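Side-chain contacts in assembly chaperone of ribosomal protein L4 (Acl4) (Chaetomium thermophilum, PDB 5TQB), which probably serves as a dedicated assembly chaperone of ribosomal protein L4, built as an all-helical protein with tetratricopeptide repeat character: residues B[17-20]-B[21-24]; B[198-201]-B[202-205]; B[128-131]-B[132-135]. All blocks are in the same frame, centred on the assembly; numbering follows the deposited sequence.

From the N terminus, the chain meets the three contacts in the order interaction 1, interaction 3, interaction 2. Each is local and lies where a loop between two consecutive helices passes into the second: residues 17-24 join helix 4-16 to helix 20-32, residues 128-135 join helix 100-125 to helix 131-156, and residues 198-205 join helix 185-197 to helix 201-212. The contacts run in series, neither nesting nor crossing, and do not touch. Interactions 1 and 2 sit on opposite sides of the chain's centre, their nearest atoms about 35 Å apart. The other protein chain of the assembly touches interactions 1 and 2 but not interaction 3.

Interaction 1 (B[17-20]-B[21-24]); sequences EGDI and ETAA
D19 OD1 takes two donors from T22: the hydroxyl, OG1 to OD1 2.9 Å, and the backbone amide, a weak bond with T22 N 3.4 Å from OD1. D19 is thereby the N-cap of helix 20-32, at the turn of the hairpin of helices 4-16 and 20-32. G18, with positive phi, is the C-prime residue of the Schellman motif ending that first helix, so one helix stops and the next starts within a few residues. The hydroxyl reaches OD1 from above the carboxylate plane, 39° out of it. With CG of D19 anti to its own N (chi1 -167°), the carboxylate swings over the first turn, where it should also suit the partial positive charge of the helix end. Outside this turn, D19 OD2 pairs with a basic side chain of the other protein chain in a salt bridge, while OD1 serves the cap. The D19 carbonyl starts the regular bonding pattern, receiving A23 N at 3.2 Å. A23 turns its methyl toward the loop and also touches L14, while I20 leans on L15 and on I51 of helix 41-54. One residue on, I20 O accepts A24 N at 3.1 Å.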
ATOM      1  N   GLU B  17      -1.564  15.928   4.703  1.00 73.00           N
ATOM      2  CA  GLU B  17      -0.482  15.896   5.689  1.00 76.12           C
ATOM      3  C   GLU B  17      -0.809  14.948   6.836  1.00 74.48           C
ATOM      4  O   GLU B  17      -0.084  14.895   7.828  1.00 72.96           O
ATOM      5  CB  GLU B  17      -0.216  17.297   6.250  1.00 78.82           C
ATOM      6  CG  GLU B  17       0.596  18.185   5.329  1.00 85.00           C
ATOM      7  CD  GLU B  17       0.875  19.557   5.921  1.00 90.92           C
ATOM      8  OE1 GLU B  17       0.961  19.676   7.166  1.00 93.00           O
ATOM      9  OE2 GLU B  17       1.006  20.518   5.134  1.00 91.68           O
ATOM     10  N   GLY B  18      -1.910  14.213   6.706  1.00 72.92           N
ATOM     11  CA  GLY B  18      -2.316  13.260   7.721  1.00 71.57           C
ATOM     12  C   GLY B  18      -2.893  13.905   8.970  1.00 74.13           C
ATOM     13  O   GLY B  18      -3.036  13.247  10.002  1.00 74.87           O
ATOM     14  N   ASP B  19      -3.226  15.191   8.880  1.00 74.73           N
ATOM     15  CA  ASP B  19      -3.825  15.907  10.006  1.00 78.75           C
ATOM     16  C   ASP B  19      -5.342  15.944   9.832  1.00 78.03           C
ATOM     17  O   ASP B  19      -5.933  16.997   9.594  1.00 79.48           O
ATOM     18  CB  ASP B  19      -3.251  17.322  10.117  1.00 83.74           C
ATOM     19  CG  ASP B  19      -3.586  17.985  11.441  1.00 91.35           C
ATOM     20  OD1 ASP B  19      -4.556  17.548  12.100  1.00 93.87           O
ATOM     21  OD2 ASP B  19      -2.879  18.943  11.828  1.00 94.70           O
ATOM     22  N   ILE B  20      -5.960  14.776   9.976  1.00 76.51           N
ATOM     23  CA  ILE B  20      -7.372  14.583   9.655  1.00 75.13           C
ATOM     24  C   ILE B  20      -8.305  15.347  10.597  1.00 75.18           C
ATOM     25  O   ILE B  20      -9.329  15.875  10.166  1.00 74.15           O
ATOM     26  CB  ILE B  20      -7.727  13.078   9.669  1.00 74.24           C
ATOM     27  CG1 ILE B  20      -6.811  12.322   8.701  1.00 73.85           C
ATOM     28  CG2 ILE B  20      -9.189  12.863   9.287  1.00 76.10           C
ATOM     29  CD1 ILE B  20      -6.937  10.819   8.773  1.00 77.90           C
ATOM     30  N   GLU B  21      -7.950  15.408  11.874  1.00 78.67           N
ATOM     31  CA  GLU B  21      -8.785  16.078  12.868  1.00 82.69           C
ATOM     32  C   GLU B  21      -8.995  17.552  12.520  1.00 79.94           C
ATOM     33  O   GLU B  21     -10.122  18.047  12.507  1.00 81.53           O
ATOM     34  CB  GLU B  21      -8.150  15.966  14.257  1.00 88.78           C
ATOM     35  CG  GLU B  21      -7.808  14.544  14.681  1.00 92.42           C
ATOM     36  CD  GLU B  21      -9.016  13.625  14.701  1.00 95.81           C
ATOM     37  OE1 GLU B  21     -10.142  14.116  14.933  1.00 98.11           O
ATOM     38  OE2 GLU B  21      -8.836  12.409  14.481  1.00 95.55           O
ATOM     39  N   THR B  22      -7.903  18.250  12.237  1.00 75.56           N
ATOM     40  CA  THR B  22      -7.973  19.673  11.939  1.00 77.60           C
ATOM     41  C   THR B  22      -8.640  19.922  10.586  1.00 73.65           C
ATOM     42  O   THR B  22      -9.318  20.932  10.399  1.00 73.41           O
ATOM     43  CB  THR B  22      -6.572  20.305  11.946  1.00 76.09           C
ATOM     44  OG1 THR B  22      -5.895  19.945  13.157  1.00 73.88           O
ATOM     45  CG2 THR B  22      -6.662  21.823  11.840  1.00 76.73           C
ATOM     46  N   ALA B  23      -8.447  18.995   9.653  1.00 68.09           N
ATOM     47  CA  ALA B  23      -9.067  19.087   8.336  1.00 63.15           C
ATOM     48  C   ALA B  23     -10.584  19.087   8.454  1.00 61.93           C
ATOM     49  O   ALA B  23     -11.269  19.846   7.772  1.00 59.89           O
ATOM     50  CB  ALA B  23      -8.609  17.937   7.456  1.00 65.55           C
ATOM     51  N   ALA B  24     -11.112  18.226   9.315  1.00 66.90           N
ATOM     52  CA  ALA B  24     -12.551  18.145   9.505  1.00 68.37           C
ATOM     53  C   ALA B  24     -13.078  19.471  10.032  1.00 69.28           C
ATOM     54  O   ALA B  24     -14.133  19.941   9.615  1.00 71.59           O
ATOM     55  CB  ALA B  24     -12.896  17.022  10.457  1.00 69.23           C
TER

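Interaction 2 (B[198-201]-B[202-205]); sequences QERT and EEAR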
ATOM      1  N   GLN B 198     -14.485 -19.710 -13.560  1.00 74.94           N
ATOM      2  CA  GLN B 198     -14.902 -20.361 -14.800  1.00 77.14           C
ATOM      3  C   GLN B 198     -14.169 -21.682 -14.992  1.00 77.35           C
ATOM      4  O   GLN B 198     -14.253 -22.291 -16.055  1.00 80.40           O
ATOM      5  CB  GLN B 198     -14.629 -19.458 -15.998  1.00 77.94           C
ATOM      6  CG  GLN B 198     -15.520 -18.240 -16.078  1.00 76.06           C
ATOM      7  CD  GLN B 198     -15.149 -17.345 -17.237  1.00 74.75           C
ATOM      8  OE1 GLN B 198     -13.968 -17.125 -17.511  1.00 68.61           O
ATOM      9  NE2 GLN B 198     -16.153 -16.836 -17.936  1.00 79.83           N
ATOM     10  N   GLU B 199     -13.444 -22.111 -13.962  1.00 76.82           N
ATOM     11  CA  GLU B 199     -12.660 -23.340 -14.020  1.00 80.63           C
ATOM     12  C   GLU B 199     -11.621 -23.275 -15.138  1.00 80.61           C
ATOM     13  O   GLU B 199     -11.256 -24.299 -15.720  1.00 83.32           O
ATOM     14  CB  GLU B 199     -13.576 -24.555 -14.210  1.00 86.14           C
ATOM     15  CG  GLU B 199     -14.747 -24.593 -13.237  1.00 89.89           C
ATOM     16  CD  GLU B 199     -15.722 -25.723 -13.518  1.00 97.08           C
ATOM     17  OE1 GLU B 199     -15.393 -26.615 -14.331  1.00103.72           O
ATOM     18  OE2 GLU B 199     -16.823 -25.718 -12.925  1.00 95.53           O
ATOM     19  N   ARG B 200     -11.161 -22.061 -15.438  1.00 76.71           N
ATOM     20  CA  ARG B 200     -10.086 -21.849 -16.404  1.00 79.62           C
ATOM     21  C   ARG B 200      -8.813 -21.438 -15.678  1.00 82.99           C
ATOM     22  O   ARG B 200      -8.444 -20.260 -15.654  1.00 85.02           O
ATOM     23  CB  ARG B 200     -10.469 -20.770 -17.413  1.00 78.57           C
ATOM     24  CG  ARG B 200     -11.545 -21.196 -18.409  1.00 77.65           C
ATOM     25  CD  ARG B 200     -11.442 -20.396 -19.692  1.00 78.44           C
ATOM     26  NE  ARG B 200     -12.614 -19.564 -19.928  1.00 83.18           N
ATOM     27  CZ  ARG B 200     -12.664 -18.588 -20.830  1.00 85.65           C
ATOM     28  NH1 ARG B 200     -11.603 -18.317 -21.577  1.00 85.17           N
ATOM     29  NH2 ARG B 200     -13.774 -17.878 -20.981  1.00 87.03           N
ATOM     30  N   THR B 201      -8.141 -22.423 -15.093  1.00 82.18           N
ATOM     31  CA  THR B 201      -7.016 -22.173 -14.205  1.00 81.45           C
ATOM     32  C   THR B 201      -5.779 -21.673 -14.937  1.00 84.51           C
ATOM     33  O   THR B 201      -5.099 -20.763 -14.458  1.00 84.70           O
ATOM     34  CB  THR B 201      -6.660 -23.441 -13.408  1.00 80.03           C
ATOM     35  OG1 THR B 201      -7.794 -23.839 -12.630  1.00 81.42           O
ATOM     36  CG2 THR B 201      -5.479 -23.194 -12.475  1.00 78.27           C
ATOM     37  N   GLU B 202      -5.476 -22.260 -16.088  1.00 86.62           N
ATOM     38  CA  GLU B 202      -4.255 -21.894 -16.791  1.00 90.10           C
ATOM     39  C   GLU B 202      -4.335 -20.459 -17.297  1.00 87.28           C
ATOM     40  O   GLU B 202      -3.353 -19.719 -17.241  1.00 87.70           O
ATOM     41  CB  GLU B 202      -3.962 -22.858 -17.944  1.00 96.45           C
ATOM     42  CG  GLU B 202      -2.606 -22.624 -18.602  1.00102.57           C
ATOM     43  CD  GLU B 202      -1.479 -22.479 -17.587  1.00108.00           C
ATOM     44  OE1 GLU B 202      -1.357 -23.351 -16.698  1.00110.62           O
ATOM     45  OE2 GLU B 202      -0.728 -21.480 -17.664  1.00107.52           O
ATOM     46  N   GLU B 203      -5.510 -20.060 -17.773  1.00 84.02           N
ATOM     47  CA  GLU B 203      -5.702 -18.691 -18.223  1.00 81.99           C
ATOM     48  C   GLU B 203      -5.672 -17.732 -17.038  1.00 77.19           C
ATOM     49  O   GLU B 203      -5.277 -16.578 -17.183  1.00 76.25           O
ATOM     50  CB  GLU B 203      -7.012 -18.549 -18.995  1.00 83.02           C
ATOM     51  CG  GLU B 203      -7.036 -19.345 -20.290  1.00 91.11           C
ATOM     52  CD  GLU B 203      -8.269 -19.061 -21.119  1.00 94.41           C
ATOM     53  OE1 GLU B 203      -9.015 -20.014 -21.417  1.00 94.18           O
ATOM     54  OE2 GLU B 203      -8.491 -17.882 -21.472  1.00 97.15           O
ATOM     55  N   ALA B 204      -6.090 -18.208 -15.869  1.00 74.51           N
ATOM     56  CA  ALA B 204      -6.012 -17.397 -14.659  1.00 73.39           C
ATOM     57  C   ALA B 204      -4.555 -17.124 -14.304  1.00 72.85           C
ATOM     58  O   ALA B 204      -4.195 -15.997 -13.971  1.00 70.42           O
ATOM     59  CB  ALA B 204      -6.724 -18.079 -13.501  1.00 71.35           C
ATOM     60  N   ARG B 205      -3.722 -18.159 -14.381  1.00 77.53           N
ATOM     61  CA  ARG B 205      -2.296 -18.017 -14.107  1.00 78.84           C
ATOM     62  C   ARG B 205      -1.667 -17.053 -15.104  1.00 79.08           C
ATOM     63  O   ARG B 205      -0.886 -16.180 -14.728  1.00 78.65           O
ATOM     64  CB  ARG B 205      -1.585 -19.372 -14.180  1.00 82.71           C
ATOM     65  CG  ARG B 205      -2.003 -20.354 -13.097  1.00 86.99           C
ATOM     66  CD  ARG B 205      -1.083 -21.562 -13.048  1.00 92.84           C
ATOM     67  NE  ARG B 205      -1.569 -22.575 -12.113  1.00 98.59           N
ATOM     68  CZ  ARG B 205      -2.212 -23.690 -12.459  1.00105.12           C
ATOM     69  NH1 ARG B 205      -2.457 -23.971 -13.736  1.00108.10           N
ATOM     70  NH2 ARG B 205      -2.610 -24.536 -11.519  1.00106.18           N
TER
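The charged contact joins R200 to E203 at the first turn of helix 201-212, just past the turn of a helical hairpin. R200 NH1 gives E203 OE1 a nearly straight bond of 3.1 Å (N-H...O 174°), forming a salt bridge; a second, weak bond runs from NH1 to OE2. OE1 lies in the guanidinium plane, at its edge, and is met on its syn side, yet the carboxylate is twisted 60° from that plane, so the pair is not a flat, two-pronged one. R200 CD is a close neighbour as well, 3.0 Å from E203 OE1, and the bend at chi3 beyond it turns the guanidinium so that NH1 faces E203. R195 of the preceding helix also makes a long, weak ion pair with E203 OE2.

The backbone bonds close the turn. R200 is the N-cap residue by position, and its carbonyl accepts A204 N; E199, with positive phi, is the C-prime residue of the Schellman motif that ends helix 185-197. R205 N reaches T201 O at 2.9 Å. A204, buried, presses its methyl on R195 and I196 of helix 185-197, tying the hairpin together.

The R205 guanidinium has two hydrogen-bonded partners here: NE donates to V241 O, its strongest polar partner, and NH1 to E202 OE1 at 3.2 Å in a salt bridge. E202 has its chain bent at chi2 (47°), which curls the carboxylate round to meet NH1. Nonpolar contact with the same group is made by T201, whose CG2 methyl stands 3.1 Å above one face of the R205 guanidinium, offset toward its rim; CG2 is 3.3 Å from R205 CZ.

Interaction 3 (B[128-131]-B[132-135]); sequences PLSR and GQVE
S130 overlaps the start of the Q133 side chain, its CB 3.4 Å from Q133 CG and its hydroxyl beside the same methylene. This is an N-cap: S130 stands right before helix 131-156, the second arm of a helical hairpin with helix 100-125, and OG accepts from Q133 N at 3.2 Å with an N-H...O angle of 152°. The torsion that places OG anti to the S130 nitrogen (chi1 170°) carries the hydroxyl forward over the first turn, toward an amide that lacks an earlier helical carbonyl. The Q133 amide is shared, for it also makes a weak bond to S130 O. That carbonyl in turn receives V134 N at 3.2 Å, so S130 holds the helix start through both its side chain and its main chain.

The Q133 chain bends at chi2, which leads its amide group away from the loop while CB and CG stay on S130. V134 sets its CG2 methyl 4.2 Å from P128 CB, a modest apolar touch between the loop and the helix. V134 and R131 also touch L124 of helix 100-125, where the two helices pack.

R131 and E135, one helical turn apart, meet largely through the aliphatic part of the arginine: E135 OE2 lies 3.3 Å from R131 CG. The guanidinium, carried off by the bend at chi3, is set almost square to the carboxylate, the planes 83° apart. NH2 and OE2, at 4.1 Å, are too far apart for a salt bridge, although the opposite charges probably attract. In the backbone, E135 N donates to R131 O, and E135 CG also lies against that carbonyl oxygen, 3.3 Å from R131 O.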
ATOM      1  N   PRO B 128      -4.155  21.763 -27.463  1.00145.90           N
ATOM      2  CA  PRO B 128      -4.078  21.678 -26.006  1.00143.87           C
ATOM      3  C   PRO B 128      -2.934  22.513 -25.453  1.00143.36           C
ATOM      4  O   PRO B 128      -2.016  22.868 -26.195  1.00145.55           O
ATOM      5  CB  PRO B 128      -3.796  20.194 -25.774  1.00142.66           C
ATOM      6  CG  PRO B 128      -3.040  19.749 -27.015  1.00144.63           C
ATOM      7  CD  PRO B 128      -3.223  20.807 -28.085  1.00146.98           C
ATOM      8  N   LEU B 129      -2.994  22.826 -24.164  1.00139.62           N
ATOM      9  CA  LEU B 129      -1.898  23.517 -23.501  1.00136.78           C
ATOM     10  C   LEU B 129      -0.713  22.557 -23.417  1.00133.32           C
ATOM     11  O   LEU B 129       0.436  22.946 -23.634  1.00134.53           O
ATOM     12  CB  LEU B 129      -2.327  23.986 -22.107  1.00134.78           C
ATOM     13  CG  LEU B 129      -1.456  25.013 -21.373  1.00134.81           C
ATOM     14  CD1 LEU B 129      -1.012  26.156 -22.285  1.00137.32           C
ATOM     15  CD2 LEU B 129      -2.206  25.561 -20.165  1.00132.84           C
ATOM     16  N   SER B 130      -1.012  21.295 -23.112  1.00127.21           N
ATOM     17  CA  SER B 130      -0.008  20.234 -23.101  1.00121.03           C
ATOM     18  C   SER B 130      -0.631  18.887 -23.465  1.00117.97           C
ATOM     19  O   SER B 130      -1.464  18.362 -22.725  1.00117.15           O
ATOM     20  CB  SER B 130       0.650  20.139 -21.725  1.00116.11           C
ATOM     21  OG  SER B 130       1.451  18.975 -21.628  1.00113.51           O
ATOM     22  N   ARG B 131      -0.220  18.332 -24.603  1.00115.57           N
ATOM     23  CA  ARG B 131      -0.693  17.019 -25.037  1.00112.28           C
ATOM     24  C   ARG B 131      -0.372  15.949 -23.995  1.00107.22           C
ATOM     25  O   ARG B 131      -1.162  15.033 -23.774  1.00103.45           O
ATOM     26  CB  ARG B 131      -0.068  16.636 -26.384  1.00114.62           C
ATOM     27  CG  ARG B 131      -0.233  15.158 -26.749  1.00115.50           C
ATOM     28  CD  ARG B 131       0.078  14.896 -28.215  1.00119.15           C
ATOM     29  NE  ARG B 131      -0.784  15.679 -29.101  1.00122.81           N
ATOM     30  CZ  ARG B 131      -1.828  15.203 -29.780  1.00124.88           C
ATOM     31  NH1 ARG B 131      -2.534  16.022 -30.547  1.00125.66           N
ATOM     32  NH2 ARG B 131      -2.175  13.922 -29.706  1.00125.55           N
ATOM     33  N   GLY B 132       0.787  16.076 -23.357  1.00107.16           N
ATOM     34  CA  GLY B 132       1.209  15.126 -22.343  1.00106.58           C
ATOM     35  C   GLY B 132       0.322  15.151 -21.113  1.00105.49           C
ATOM     36  O   GLY B 132       0.043  14.109 -20.518  1.00104.09           O
ATOM     37  N   GLN B 133      -0.120  16.346 -20.733  1.00107.34           N
ATOM     38  CA  GLN B 133      -0.988  16.517 -19.571  1.00105.38           C
ATOM     39  C   GLN B 133      -2.334  15.840 -19.796  1.00 97.14           C
ATOM     40  O   GLN B 133      -2.849  15.158 -18.909  1.00 92.65           O
ATOM     41  CB  GLN B 133      -1.202  18.005 -19.274  1.00112.44           C
ATOM     42  CG  GLN B 133       0.024  18.721 -18.728  1.00119.78           C
ATOM     43  CD  GLN B 133       0.360  18.306 -17.311  1.00124.19           C
ATOM     44  OE1 GLN B 133      -0.414  17.608 -16.657  1.00125.60           O
ATOM     45  NE2 GLN B 133       1.520  18.734 -16.829  1.00125.52           N
ATOM     46  N   VAL B 134      -2.900  16.035 -20.983  1.00 93.84           N
ATOM     47  CA  VAL B 134      -4.209  15.482 -21.310  1.00 92.55           C
ATOM     48  C   VAL B 134      -4.156  13.956 -21.354  1.00 93.46           C
ATOM     49  O   VAL B 134      -5.017  13.288 -20.782  1.00 92.79           O
ATOM     50  CB  VAL B 134      -4.735  16.015 -22.661  1.00 91.78           C
ATOM     51  CG1 VAL B 134      -6.125  15.465 -22.950  1.00 90.43           C
ATOM     52  CG2 VAL B 134      -4.773  17.531 -22.659  1.00 91.81           C
ATOM     53  N   GLU B 135      -3.152  13.412 -22.038  1.00 94.65           N
ATOM     54  CA  GLU B 135      -2.979  11.964 -22.131  1.00 92.77           C
ATOM     55  C   GLU B 135      -2.815  11.350 -20.748  1.00 88.49           C
ATOM     56  O   GLU B 135      -3.298  10.249 -20.487  1.00 88.28           O
ATOM     57  CB  GLU B 135      -1.765  11.617 -22.993  1.00 95.83           C
ATOM     58  CG  GLU B 135      -1.962  11.877 -24.473  1.00101.87           C
ATOM     59  CD  GLU B 135      -0.736  11.520 -25.293  1.00109.41           C
ATOM     60  OE1 GLU B 135       0.192  10.892 -24.736  1.00110.63           O
ATOM     61  OE2 GLU B 135      -0.698  11.870 -26.493  1.00113.92           O
TER